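Local coordinates for protein pyruvate kinase (Toxoplasma gondii, PDB 3GG8) that catalyses the transfer of a phosphoryl group from phosphoenolpyruvate to ADP, giving pyruvate and ATP in the last step of glycolysis, at residues N63-F69 and L96-T102; T38-T43 and T341-S347. One frame throughout, in Å; residues are numbered along the deposited sequence.

Contacts 1 and 2 are two of the strand pairings that close the eight-stranded parallel barrel. From the N terminus, strand 39-43 comes first; one neighbour, 62-68, follows soon after, and the other lies some 300 residues on. After strand 62-68 and helix 74-90, strand 97-101 pairs with 62-68 in contact 1, closing a short beta-alpha-beta loop. The chain then supplies the five further strands of the barrel, and the last, 343-346, returns to 39-43 in contact 2. The short loop thus lies wholly within the long one. Arg66 of contact 1 donates through NH1 to Thr43 of contact 2.

Contact 1. Residues N63-F69 and L96-T102; sequences NVCRLNF and LAILLDT
Arg66 and Asp101 meet across two parallel strands of a beta-alpha-beta unit, the second and third strands of the (beta/alpha)8 barrel of pyruvate kinase. With CG anti to the backbone N (chi1 170°) and an extended chain as far as NE, the arginine runs past Leu99, its partner in register, to Asp101 two residues further along the same strand. Its NE donates to Asp101 OD2 at 2.8 Å. NH2 reaches the same OD2 at 3.0 Å, so this side-on salt bridge converges on a single oxygen. Both donors come from one face of the carboxylate; the guanidinium and carboxylate planes are 74° apart, and NH2 stands well above the carboxylate plane, whereas OD2 lies in the plane of the guanidinium. Lys255 adds a further salt bridge to OD2, gathering charges at the carboxy-terminal end of the barrel, where the active site of this family lies. Asn68 CB lies over one guanidinium face, near its rim, while Leu99 CD2 packs 3.9 Å from Arg66 CG.

Cys65, Leu67, Ile98 and Leu100 share the opposite face of the sheet, where Cys65 and Leu67 pack on helix 74-90. Leu67 CD1 meets Ile98 CG2 at 3.8 Å, the two side chains slanting across each other. Further along, Leu100 approaches the Phe69 ring at about a right angle, its CG lying off-centre over the ring, 4.2 Å from the centroid, in a CH-pi contact. His77 stacks with that ring. Asn68 OD1, which also accepts from Ser70 N, is hydrogen-bonded to a water at 2.8 Å; the same water lies 2.6 Å from Asp101 OD1.

Contact 2. Residues T38-T43 and T341-S347; sequences TRIVCT and TDCVMLS
The flat peptide carbonyl of Leu346 is met by Thr43, whose OG1 lies in the carbonyl plane and donates to a lone pair of Leu346 O at 2.7 Å. Thr43 N adds a weak bond of 3.2 Å to that oxygen, so one residue addresses it from both backbone and side chain. The hydroxyl is placed by a first torsion of -59°, which sets OG1 beside the threonine's own N, and it also accepts from Arg66 NH1. The carbonyl of Cys343 is approached differently: Thr341 OG1 donates to it at 2.8 Å from a position tilted 31° out of its plane.

Between these ends the contact is the seam of the (beta/alpha)8 barrel, where the first strand pairs in parallel with the eighth. Backbone bonds alternate from Arg39 N to Leu346 N, and side chains divide between two faces. On the interior face, Val41 fits between two partners: its CG2 meets Cys343 CB at 3.9 Å, and its CB lies 3.8 Å from Met345 CG, the valine and methionine slanting across one another. Cys343 SG touches Arg39 CB at 3.7 Å, whereas the rest of the arginine bends away.

On the outward face, Val344 CG2 sits between the backbone N and the carbonyl carbon, where it meets Thr38 CG2 at 4.0 Å; the two side chains cross at about a right angle. Thr38 OG1 turns instead to Glu371. Ile40, Val344 and Leu346 all pack against Met363 of helix 356-371, which covers the outside of the seam, while strands 62-68 and 309-312 continue the barrel wall beyond 39-43 and 343-346 respectively.

Contact 1. Residues N63-F69 and L96-T102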
ATOM      1  N   ASN C  63      12.098  28.013 -24.134  1.00 32.84           N
ATOM      2  CA  ASN C  63      10.646  28.161 -24.053  1.00 32.36           C
ATOM      3  C   ASN C  63      10.224  29.511 -23.494  1.00 33.04           C
ATOM      4  O   ASN C  63       9.112  29.984 -23.744  1.00 32.11           O
ATOM      5  CB  ASN C  63      10.037  27.054 -23.183  1.00 32.17           C
ATOM      6  CG  ASN C  63      10.528  25.673 -23.556  1.00 31.86           C
ATOM      7  OD1 ASN C  63      11.159  25.001 -22.740  1.00 30.77           O
ATOM      8  ND2 ASN C  63      10.224  25.227 -24.783  1.00 30.58           N
ATOM      9  N   VAL C  64      11.102  30.119 -22.698  1.00 33.68           N
ATOM     10  CA  VAL C  64      10.776  31.385 -22.035  1.00 33.48           C
ATOM     11  C   VAL C  64      11.952  32.345 -22.171  1.00 34.10           C
ATOM     12  O   VAL C  64      13.110  31.935 -22.006  1.00 33.09           O
ATOM     13  CB  VAL C  64      10.450  31.187 -20.521  1.00 33.63           C
ATOM     14  CG1 VAL C  64      10.084  32.524 -19.847  1.00 32.02           C
ATOM     15  CG2 VAL C  64       9.326  30.114 -20.312  1.00 33.74           C
ATOM     16  N   CYS C  65      11.621  33.608 -22.459  1.00 34.73           N
ATOM     17  CA  CYS C  65      12.575  34.714 -22.527  1.00 35.55           C
ATOM     18  C   CYS C  65      12.448  35.664 -21.332  1.00 35.58           C
ATOM     19  O   CYS C  65      11.450  36.381 -21.198  1.00 35.46           O
ATOM     20  CB  CYS C  65      12.368  35.509 -23.815  1.00 34.91           C
ATOM     21  SG  CYS C  65      12.519  34.487 -25.288  1.00 37.49           S
ATOM     22  N   ARG C  66      13.492  35.672 -20.508  1.00 35.72           N
ATOM     23  CA  ARG C  66      13.631  36.553 -19.362  1.00 36.26           C
ATOM     24  C   ARG C  66      14.294  37.877 -19.735  1.00 36.69           C
ATOM     25  O   ARG C  66      15.411  37.894 -20.256  1.00 37.66           O
ATOM     26  CB  ARG C  66      14.469  35.872 -18.281  1.00 35.95           C
ATOM     27  CG  ARG C  66      14.873  36.798 -17.125  1.00 35.95           C
ATOM     28  CD  ARG C  66      15.426  35.963 -15.984  1.00 38.95           C
ATOM     29  NE  ARG C  66      15.857  36.743 -14.821  1.00 39.99           N
ATOM     30  CZ  ARG C  66      17.111  37.132 -14.600  1.00 39.74           C
ATOM     31  NH1 ARG C  66      18.068  36.820 -15.475  1.00 37.41           N
ATOM     32  NH2 ARG C  66      17.412  37.831 -13.505  1.00 39.28           N
ATOM     33  N   LEU C  67      13.587  38.973 -19.478  1.00 36.35           N
ATOM     34  CA  LEU C  67      14.135  40.309 -19.570  1.00 35.36           C
ATOM     35  C   LEU C  67      14.523  40.754 -18.158  1.00 35.88           C
ATOM     36  O   LEU C  67      13.660  40.985 -17.310  1.00 36.12           O
ATOM     37  CB  LEU C  67      13.085  41.259 -20.118  1.00 35.55           C
ATOM     38  CG  LEU C  67      12.309  40.894 -21.387  1.00 33.84           C
ATOM     39  CD1 LEU C  67      11.200  41.914 -21.617  1.00 33.56           C
ATOM     40  CD2 LEU C  67      13.254  40.787 -22.592  1.00 34.93           C
ATOM     41  N   ASN C  68      15.824  40.842 -17.902  1.00 35.56           N
ATOM     42  CA  ASN C  68      16.330  41.317 -16.629  1.00 35.19           C
ATOM     43  C   ASN C  68      16.322  42.845 -16.482  1.00 34.87           C
ATOM     44  O   ASN C  68      17.260  43.520 -16.915  1.00 35.52           O
ATOM     45  CB  ASN C  68      17.734  40.770 -16.374  1.00 34.64           C
ATOM     46  CG  ASN C  68      18.235  41.119 -14.997  1.00 36.65           C
ATOM     47  OD1 ASN C  68      17.542  41.799 -14.229  1.00 35.61           O
ATOM     48  ND2 ASN C  68      19.440  40.679 -14.673  1.00 36.28           N
ATOM     49  N   PHE C  69      15.295  43.394 -15.830  1.00 34.32           N
ATOM     50  CA  PHE C  69      15.204  44.851 -15.652  1.00 33.66           C
ATOM     51  C   PHE C  69      16.089  45.469 -14.568  1.00 34.07           C
ATOM     52  O   PHE C  69      15.915  46.656 -14.239  1.00 33.82           O
ATOM     53  CB  PHE C  69      13.751  45.312 -15.493  1.00 33.35           C
ATOM     54  CG  PHE C  69      13.049  45.604 -16.795  1.00 32.02           C
ATOM     55  CD1 PHE C  69      12.784  44.592 -17.705  1.00 32.79           C
ATOM     56  CD2 PHE C  69      12.652  46.907 -17.113  1.00 34.69           C
ATOM     57  CE1 PHE C  69      12.126  44.868 -18.917  1.00 32.83           C
ATOM     58  CE2 PHE C  69      11.995  47.189 -18.317  1.00 34.19           C
ATOM     59  CZ  PHE C  69      11.724  46.151 -19.213  1.00 32.74           C
ATOM     60  N   LEU C  96       6.933  31.236 -27.466  1.00 38.17           N
ATOM     61  CA  LEU C  96       7.801  31.642 -26.379  1.00 37.43           C
ATOM     62  C   LEU C  96       7.083  32.612 -25.455  1.00 37.09           C
ATOM     63  O   LEU C  96       6.417  33.543 -25.917  1.00 36.72           O
ATOM     64  CB  LEU C  96       9.035  32.346 -26.958  1.00 37.42           C
ATOM     65  CG  LEU C  96      10.029  31.544 -27.788  1.00 36.31           C
ATOM     66  CD1 LEU C  96      10.984  32.494 -28.498  1.00 35.30           C
ATOM     67  CD2 LEU C  96      10.800  30.582 -26.890  1.00 35.85           C
ATOM     68  N   ALA C  97       7.211  32.397 -24.150  1.00 35.92           N
ATOM     69  CA  ALA C  97       6.666  33.364 -23.197  1.00 34.63           C
ATOM     70  C   ALA C  97       7.738  34.384 -22.872  1.00 33.87           C
ATOM     71  O   ALA C  97       8.936  34.101 -22.971  1.00 32.93           O
ATOM     72  CB  ALA C  97       6.171  32.677 -21.939  1.00 34.47           C
ATOM     73  N   ILE C  98       7.289  35.576 -22.499  1.00 33.66           N
ATOM     74  CA  ILE C  98       8.167  36.674 -22.108  1.00 33.63           C
ATOM     75  C   ILE C  98       7.943  36.993 -20.624  1.00 33.54           C
ATOM     76  O   ILE C  98       6.814  37.202 -20.186  1.00 32.51           O
ATOM     77  CB  ILE C  98       7.960  37.898 -23.026  1.00 33.81           C
ATOM     78  CG1 ILE C  98       8.271  37.507 -24.484  1.00 34.54           C
ATOM     79  CG2 ILE C  98       8.835  39.068 -22.588  1.00 34.05           C
ATOM     80  CD1 ILE C  98       7.922  38.585 -25.505  1.00 33.15           C
ATOM     81  N   LEU C  99       9.037  36.939 -19.861  1.00 34.27           N
ATOM     82  CA  LEU C  99       9.045  37.185 -18.426  1.00 34.59           C
ATOM     83  C   LEU C  99       9.821  38.483 -18.127  1.00 34.83           C
ATOM     84  O   LEU C  99      10.996  38.584 -18.486  1.00 35.43           O
ATOM     85  CB  LEU C  99       9.686  35.959 -17.723  1.00 34.90           C
ATOM     86  CG  LEU C  99       9.870  35.870 -16.193  1.00 34.65           C
ATOM     87  CD1 LEU C  99       9.426  34.512 -15.639  1.00 33.32           C
ATOM     88  CD2 LEU C  99      11.311  36.134 -15.760  1.00 38.04           C
ATOM     89  N   LEU C 100       9.160  39.480 -17.515  1.00 34.58           N
ATOM     90  CA  LEU C 100       9.845  40.670 -16.984  1.00 34.27           C
ATOM     91  C   LEU C 100      10.350  40.380 -15.559  1.00 34.75           C
ATOM     92  O   LEU C 100       9.564  40.025 -14.683  1.00 34.84           O
ATOM     93  CB  LEU C 100       8.893  41.868 -16.969  1.00 34.33           C
ATOM     94  CG  LEU C 100       9.378  43.295 -16.687  1.00 34.36           C
ATOM     95  CD1 LEU C 100       8.278  44.272 -17.035  1.00 32.70           C
ATOM     96  CD2 LEU C 100       9.806  43.516 -15.238  1.00 32.16           C
ATOM     97  N   ASP C 101      11.654  40.504 -15.337  1.00 35.01           N
ATOM     98  CA  ASP C 101      12.249  40.274 -14.011  1.00 35.05           C
ATOM     99  C   ASP C 101      12.648  41.624 -13.409  1.00 34.82           C
ATOM    100  O   ASP C 101      13.577  42.273 -13.884  1.00 34.54           O
ATOM    101  CB  ASP C 101      13.455  39.325 -14.114  1.00 34.72           C
ATOM    102  CG  ASP C 101      14.039  38.938 -12.745  1.00 36.98           C
ATOM    103  OD1 ASP C 101      14.028  39.782 -11.810  1.00 38.96           O
ATOM    104  OD2 ASP C 101      14.535  37.788 -12.600  1.00 35.47           O
ATOM    105  N   THR C 102      11.937  42.048 -12.369  1.00 34.61           N
ATOM    106  CA  THR C 102      12.102  43.404 -11.844  1.00 34.38           C
ATOM    107  C   THR C 102      13.480  43.609 -11.171  1.00 34.83           C
ATOM    108  O   THR C 102      14.133  42.640 -10.713  1.00 34.44           O
ATOM    109  CB  THR C 102      10.950  43.802 -10.879  1.00 34.24           C
ATOM    110  OG1 THR C 102      10.971  42.943  -9.746  1.00 33.46           O
ATOM    111  CG2 THR C 102       9.568  43.698 -11.557  1.00 33.36           C
TER
HETATM  112  O   HOH W   1      16.144  41.203 -11.933  1.00 35.51           O

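Contact 2. Residues T38-T43 and T341-S347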
ATOM      1  N   THR C  38      11.161  18.953 -18.821  1.00 32.53           N
ATOM      2  CA  THR C  38      11.537  20.198 -18.132  1.00 32.26           C
ATOM      3  C   THR C  38      11.623  21.406 -19.094  1.00 32.98           C
ATOM      4  O   THR C  38      12.126  21.278 -20.206  1.00 33.64           O
ATOM      5  CB  THR C  38      12.859  19.982 -17.303  1.00 32.20           C
ATOM      6  OG1 THR C  38      12.729  18.794 -16.493  1.00 30.80           O
ATOM      7  CG2 THR C  38      13.149  21.151 -16.402  1.00 30.11           C
ATOM      8  N   ARG C  39      11.083  22.553 -18.673  1.00 32.95           N
ATOM      9  CA  ARG C  39      11.040  23.788 -19.467  1.00 33.11           C
ATOM     10  C   ARG C  39      12.303  24.639 -19.248  1.00 33.02           C
ATOM     11  O   ARG C  39      12.860  24.659 -18.152  1.00 32.65           O
ATOM     12  CB  ARG C  39       9.842  24.615 -19.007  1.00 33.94           C
ATOM     13  CG  ARG C  39       8.533  24.397 -19.723  1.00 35.81           C
ATOM     14  CD  ARG C  39       8.220  22.987 -20.082  1.00 37.66           C
ATOM     15  NE  ARG C  39       8.724  22.568 -21.391  1.00 39.57           N
ATOM     16  CZ  ARG C  39       8.258  22.977 -22.574  1.00 40.97           C
ATOM     17  NH1 ARG C  39       8.789  22.484 -23.679  1.00 39.88           N
ATOM     18  NH2 ARG C  39       7.286  23.880 -22.669  1.00 43.34           N
ATOM     19  N   ILE C  40      12.765  25.344 -20.281  1.00 33.15           N
ATOM     20  CA  ILE C  40      14.028  26.089 -20.158  1.00 32.99           C
ATOM     21  C   ILE C  40      13.793  27.595 -20.287  1.00 33.69           C
ATOM     22  O   ILE C  40      13.194  28.056 -21.269  1.00 33.30           O
ATOM     23  CB  ILE C  40      15.097  25.598 -21.163  1.00 33.05           C
ATOM     24  CG1 ILE C  40      15.460  24.122 -20.892  1.00 32.36           C
ATOM     25  CG2 ILE C  40      16.341  26.479 -21.120  1.00 32.16           C
ATOM     26  CD1 ILE C  40      16.326  23.486 -21.948  1.00 32.71           C
ATOM     27  N   VAL C  41      14.239  28.339 -19.271  1.00 33.88           N
ATOM     28  CA  VAL C  41      14.156  29.804 -19.279  1.00 33.82           C
ATOM     29  C   VAL C  41      15.530  30.406 -19.613  1.00 34.58           C
ATOM     30  O   VAL C  41      16.553  30.041 -19.002  1.00 32.94           O
ATOM     31  CB  VAL C  41      13.628  30.364 -17.928  1.00 34.40           C
ATOM     32  CG1 VAL C  41      13.484  31.891 -17.982  1.00 33.02           C
ATOM     33  CG2 VAL C  41      12.301  29.674 -17.519  1.00 32.86           C
ATOM     34  N   CYS C  42      15.535  31.316 -20.596  1.00 34.78           N
ATOM     35  CA  CYS C  42      16.762  31.978 -21.065  1.00 35.18           C
ATOM     36  C   CYS C  42      16.671  33.480 -20.893  1.00 35.46           C
ATOM     37  O   CYS C  42      15.665  34.109 -21.255  1.00 34.68           O
ATOM     38  CB  CYS C  42      17.022  31.656 -22.530  1.00 36.00           C
ATOM     39  SG  CYS C  42      17.281  29.889 -22.835  1.00 36.75           S
ATOM     40  N   THR C  43      17.723  34.038 -20.303  1.00 35.56           N
ATOM     41  CA  THR C  43      17.833  35.480 -20.083  1.00 34.76           C
ATOM     42  C   THR C  43      18.398  36.122 -21.344  1.00 34.80           C
ATOM     43  O   THR C  43      19.434  35.692 -21.868  1.00 33.64           O
ATOM     44  CB  THR C  43      18.724  35.786 -18.860  1.00 34.96           C
ATOM     45  OG1 THR C  43      18.150  35.164 -17.712  1.00 34.94           O
ATOM     46  CG2 THR C  43      18.837  37.292 -18.584  1.00 35.37           C
ATOM     47  N   THR C 341      11.476  20.208 -10.379  1.00 35.15           N
ATOM     48  CA  THR C 341      11.338  21.562 -10.922  1.00 35.07           C
ATOM     49  C   THR C 341      10.608  21.593 -12.270  1.00 35.05           C
ATOM     50  O   THR C 341      10.779  20.693 -13.085  1.00 34.59           O
ATOM     51  CB  THR C 341      12.720  22.292 -11.036  1.00 35.03           C
ATOM     52  OG1 THR C 341      12.504  23.708 -11.149  1.00 34.78           O
ATOM     53  CG2 THR C 341      13.515  21.786 -12.245  1.00 33.84           C
ATOM     54  N   ASP C 342       9.805  22.635 -12.488  1.00 35.07           N
ATOM     55  CA  ASP C 342       9.111  22.809 -13.749  1.00 35.42           C
ATOM     56  C   ASP C 342      10.046  23.393 -14.771  1.00 35.88           C
ATOM     57  O   ASP C 342      10.043  22.952 -15.930  1.00 36.42           O
ATOM     58  CB  ASP C 342       7.879  23.709 -13.596  1.00 35.54           C
ATOM     59  CG  ASP C 342       6.731  23.002 -12.890  1.00 37.51           C
ATOM     60  OD1 ASP C 342       5.948  22.297 -13.567  1.00 39.67           O
ATOM     61  OD2 ASP C 342       6.622  23.139 -11.651  1.00 38.51           O
ATOM     62  N   CYS C 343      10.829  24.396 -14.334  1.00 35.56           N
ATOM     63  CA  CYS C 343      11.787  25.119 -15.173  1.00 34.56           C
ATOM     64  C   CYS C 343      13.188  25.166 -14.579  1.00 34.39           C
ATOM     65  O   CYS C 343      13.381  25.175 -13.359  1.00 33.21           O
ATOM     66  CB  CYS C 343      11.342  26.561 -15.421  1.00 35.22           C
ATOM     67  SG  CYS C 343       9.665  26.772 -16.061  1.00 35.68           S
ATOM     68  N   VAL C 344      14.164  25.194 -15.480  1.00 34.38           N
ATOM     69  CA  VAL C 344      15.549  25.501 -15.151  1.00 34.17           C
ATOM     70  C   VAL C 344      15.916  26.785 -15.910  1.00 33.84           C
ATOM     71  O   VAL C 344      15.461  26.999 -17.038  1.00 33.96           O
ATOM     72  CB  VAL C 344      16.491  24.316 -15.485  1.00 34.40           C
ATOM     73  CG1 VAL C 344      16.368  23.223 -14.425  1.00 33.50           C
ATOM     74  CG2 VAL C 344      16.186  23.751 -16.881  1.00 36.16           C
ATOM     75  N   MET C 345      16.701  27.657 -15.280  1.00 33.33           N
ATOM     76  CA  MET C 345      16.937  28.979 -15.838  1.00 33.45           C
ATOM     77  C   MET C 345      18.404  29.274 -16.062  1.00 33.35           C
ATOM     78  O   MET C 345      19.246  28.977 -15.198  1.00 33.49           O
ATOM     79  CB  MET C 345      16.327  30.062 -14.953  1.00 33.08           C
ATOM     80  CG  MET C 345      16.402  31.455 -15.553  1.00 33.02           C
ATOM     81  SD  MET C 345      15.651  32.642 -14.442  1.00 34.08           S
ATOM     82  CE  MET C 345      17.076  33.402 -13.697  1.00 31.33           C
ATOM     83  N   LEU C 346      18.683  29.828 -17.246  1.00 33.12           N
ATOM     84  CA  LEU C 346      19.989  30.346 -17.606  1.00 33.68           C
ATOM     85  C   LEU C 346      19.997  31.861 -17.448  1.00 34.48           C
ATOM     86  O   LEU C 346      19.036  32.571 -17.843  1.00 34.18           O
ATOM     87  CB  LEU C 346      20.381  29.926 -19.031  1.00 33.19           C
ATOM     88  CG  LEU C 346      20.543  28.396 -19.225  1.00 32.71           C
ATOM     89  CD1 LEU C 346      20.634  27.987 -20.707  1.00 30.69           C
ATOM     90  CD2 LEU C 346      21.716  27.803 -18.415  1.00 28.64           C
ATOM     91  N   SER C 347      21.069  32.357 -16.837  1.00 34.70           N
ATOM     92  CA  SER C 347      21.190  33.792 -16.599  1.00 35.08           C
ATOM     93  C   SER C 347      22.278  34.379 -17.477  1.00 34.40           C
ATOM     94  O   SER C 347      22.034  34.613 -18.665  1.00 34.79           O
ATOM     95  CB  SER C 347      21.399  34.091 -15.110  1.00 35.06           C
ATOM     96  OG  SER C 347      20.221  33.750 -14.393  1.00 36.62           O
TER